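Local coordinates for structure-specific endonuclease subunit SLX1 (Candida glabrata, PDB 4XLG), which probably acts as the catalytic subunit of the SLX1-SLX4 endonuclease, cutting one strand of branched DNA close to junctions during repair and recombination, at residues L238-R243 with C289-Y294. The protein carries 1 engineered substitution. Residues are numbered along the deposited sequence; the frame is centred on the assembly and turned at random.
Sequences LFAFCR and CDVIYY. With ZN (zinc ion), chain D.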
loop_
_atom_site.group_PDB
_atom_site.type_symbol
_atom_site.label_atom_id
_atom_site.label_comp_id
_atom_site.label_asym_id
_atom_site.label_seq_id
_atom_site.Cartn_x
_atom_site.Cartn_y
_atom_site.Cartn_z
ATOM N N LEU B 238 12.928 5.009 15.986
ATOM C CA LEU B 238 12.266 5.099 14.690
ATOM C C LEU B 238 12.561 6.487 14.116
ATOM O O LEU B 238 12.294 7.509 14.768
ATOM C CB LEU B 238 10.758 4.872 14.821
ATOM C CG LEU B 238 10.290 3.465 15.178
ATOM C CD1 LEU B 238 8.729 3.405 15.169
ATOM C CD2 LEU B 238 10.891 2.456 14.158
ATOM N N PHE B 239 13.128 6.511 12.913
ATOM C CA PHE B 239 13.535 7.751 12.285
ATOM C C PHE B 239 12.732 7.989 11.017
ATOM O O PHE B 239 12.157 7.055 10.456
ATOM C CB PHE B 239 15.005 7.722 11.947
ATOM C CG PHE B 239 15.871 7.428 13.136
ATOM C CD1 PHE B 239 15.867 8.278 14.234
ATOM C CD2 PHE B 239 16.642 6.285 13.177
ATOM C CE1 PHE B 239 16.664 8.011 15.365
ATOM C CE2 PHE B 239 17.458 6.014 14.283
ATOM C CZ PHE B 239 17.458 6.868 15.389
ATOM N N ALA B 240 12.721 9.239 10.583
ATOM C CA ALA B 240 12.024 9.654 9.375
ATOM C C ALA B 240 13.009 10.418 8.509
ATOM O O ALA B 240 13.819 11.221 9.025
ATOM C CB ALA B 240 10.801 10.531 9.715
ATOM N N PHE B 241 12.967 10.144 7.205
ATOM C CA PHE B 241 13.885 10.747 6.243
ATOM C C PHE B 241 13.112 11.342 5.089
ATOM O O PHE B 241 12.038 10.853 4.747
ATOM C CB PHE B 241 14.868 9.711 5.671
ATOM C CG PHE B 241 15.655 8.983 6.712
ATOM C CD1 PHE B 241 15.106 7.900 7.385
ATOM C CD2 PHE B 241 16.943 9.389 7.018
ATOM C CE1 PHE B 241 15.840 7.225 8.339
ATOM C CE2 PHE B 241 17.696 8.714 7.968
ATOM C CZ PHE B 241 17.137 7.641 8.633
ATOM N N CYS B 242 13.695 12.330 4.431
ATOM C CA CYS B 242 13.109 12.813 3.200
ATOM C C CYS B 242 13.244 11.737 2.130
ATOM O O CYS B 242 14.245 10.998 2.105
ATOM C CB CYS B 242 13.777 14.105 2.731
ATOM S SG CYS B 242 12.925 14.751 1.215
ATOM N N ARG B 243 12.250 11.637 1.251
ATOM C CA ARG B 243 12.329 10.684 0.149
ATOM C C ARG B 243 13.443 11.050 -0.819
ATOM O O ARG B 243 13.933 10.196 -1.540
ATOM C CB ARG B 243 10.998 10.597 -0.606
ATOM C CG ARG B 243 10.660 11.816 -1.447
ATOM C CD ARG B 243 9.417 11.462 -2.280
ATOM N NE ARG B 243 8.852 12.579 -3.034
ATOM C CZ ARG B 243 9.169 12.864 -4.298
ATOM N NH1 ARG B 243 10.065 12.121 -4.946
ATOM N NH2 ARG B 243 8.593 13.892 -4.911
ATOM N N CYS B 289 3.356 6.204 3.971
ATOM C CA CYS B 289 3.639 4.749 3.930
ATOM C C CYS B 289 5.126 4.413 3.619
ATOM O O CYS B 289 5.716 3.476 4.203
ATOM C CB CYS B 289 2.712 4.085 2.863
ATOM S SG CYS B 289 2.832 2.259 2.894
ATOM N N ASP B 290 5.736 5.171 2.712
ATOM C CA ASP B 290 7.150 4.993 2.415
ATOM C C ASP B 290 8.005 5.426 3.621
ATOM O O ASP B 290 9.000 4.792 3.926
ATOM C CB ASP B 290 7.585 5.795 1.187
ATOM C CG ASP B 290 7.142 5.158 -0.122
ATOM O OD1 ASP B 290 6.722 3.978 -0.134
ATOM O OD2 ASP B 290 7.189 5.853 -1.144
ATOM N N VAL B 291 7.612 6.526 4.276
ATOM C CA VAL B 291 8.329 6.961 5.477
ATOM C C VAL B 291 8.340 5.844 6.522
ATOM O O VAL B 291 9.394 5.515 7.112
ATOM C CB VAL B 291 7.682 8.254 6.070
ATOM C CG1 VAL B 291 8.370 8.638 7.385
ATOM C CG2 VAL B 291 7.834 9.394 5.064
ATOM N N ILE B 292 7.180 5.219 6.728
ATOM C CA ILE B 292 7.091 4.131 7.685
ATOM C C ILE B 292 7.861 2.899 7.240
ATOM O O ILE B 292 8.499 2.191 8.066
ATOM C CB ILE B 292 5.613 3.740 7.904
ATOM C CG1 ILE B 292 4.818 4.953 8.519
ATOM C CG2 ILE B 292 5.519 2.560 8.870
ATOM C CD1 ILE B 292 5.439 5.540 9.879
ATOM N N TYR B 293 7.794 2.619 5.939
ATOM C CA TYR B 293 8.537 1.465 5.400
ATOM C C TYR B 293 10.016 1.545 5.814
ATOM O O TYR B 293 10.560 0.624 6.421
ATOM C CB TYR B 293 8.448 1.375 3.876
ATOM C CG TYR B 293 9.422 0.341 3.317
ATOM C CD1 TYR B 293 9.107 -1.033 3.358
ATOM C CD2 TYR B 293 10.676 0.739 2.823
ATOM C CE1 TYR B 293 10.051 -2.014 2.910
ATOM C CE2 TYR B 293 11.625 -0.216 2.366
ATOM C CZ TYR B 293 11.290 -1.587 2.418
ATOM O OH TYR B 293 12.165 -2.497 1.975
ATOM N N TYR B 294 10.642 2.679 5.544
ATOM C CA TYR B 294 12.062 2.748 5.846
ATOM C C TYR B 294 12.303 2.830 7.362
ATOM O O TYR B 294 13.280 2.273 7.876
ATOM C CB TYR B 294 12.685 3.948 5.139
ATOM C CG TYR B 294 12.756 3.725 3.640
ATOM C CD1 TYR B 294 13.669 2.805 3.102
ATOM C CD2 TYR B 294 11.899 4.405 2.779
ATOM C CE1 TYR B 294 13.726 2.562 1.718
ATOM C CE2 TYR B 294 11.953 4.192 1.393
ATOM C CZ TYR B 294 12.842 3.249 0.873
ATOM O OH TYR B 294 12.931 3.040 -0.493
HETATM ZN ZN ZN D . 13.386 17.096 1.696
HETATM O O HOH W 1 11.762 7.382 6.695
#
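A240 meets V291 where a short zinc-finger strand, 239-241, passes over the helix 288-299: the methyl CB of A240 lies 3.9 Å from CG1 of V291. This is the one apolar side-chain contact between the two segments, and the CA atoms of A240 and V291, 6.0 Å apart, are the nearest pair of CA atoms. CG1 is placed there by the first torsion of V291, which turns this branch anti to the backbone N (chi1 176°) and leaves CG2 beside that N. CG2 of V291 comes no nearer than 4.5 Å to F241 O, a loose approach.

At F241 the link turns polar and indirect. A water bridges the two backbones: its O lies 3.1 Å from F241 N, from which it accepts, and 3.0 Å from V291 O, to which it donates. The segments 238-243 and 289-294 share no direct hydrogen bond, although one turn on from V291 in the same helix S295 OG bonds F239 O. The same water sits at the edge of the F241 ring, in its plane. Strand 239-241 pairs antiparallel with 250-252 through backbone bonds such as A240 to S251, forming the small hairpin of the SLX1-type zinc finger; the C-terminal helix therefore abuts the finger along a hairpin strand, with L253 and A256 of the helix 253-260 packing against V291 and A240 respectively. The F241 ring stacks with Y208 of the long helix 176-213, and Y294 meets that same tyrosine edge-to-face, so Y208 is a shared aromatic neighbour of both segments.

C242 then turns away from the helix to the metal. With SG anti to its own backbone N, chi1 -176°, it binds zinc at 2.4 Å between SG and the ion, and C247, C279 and C282 complete a four-cysteine site.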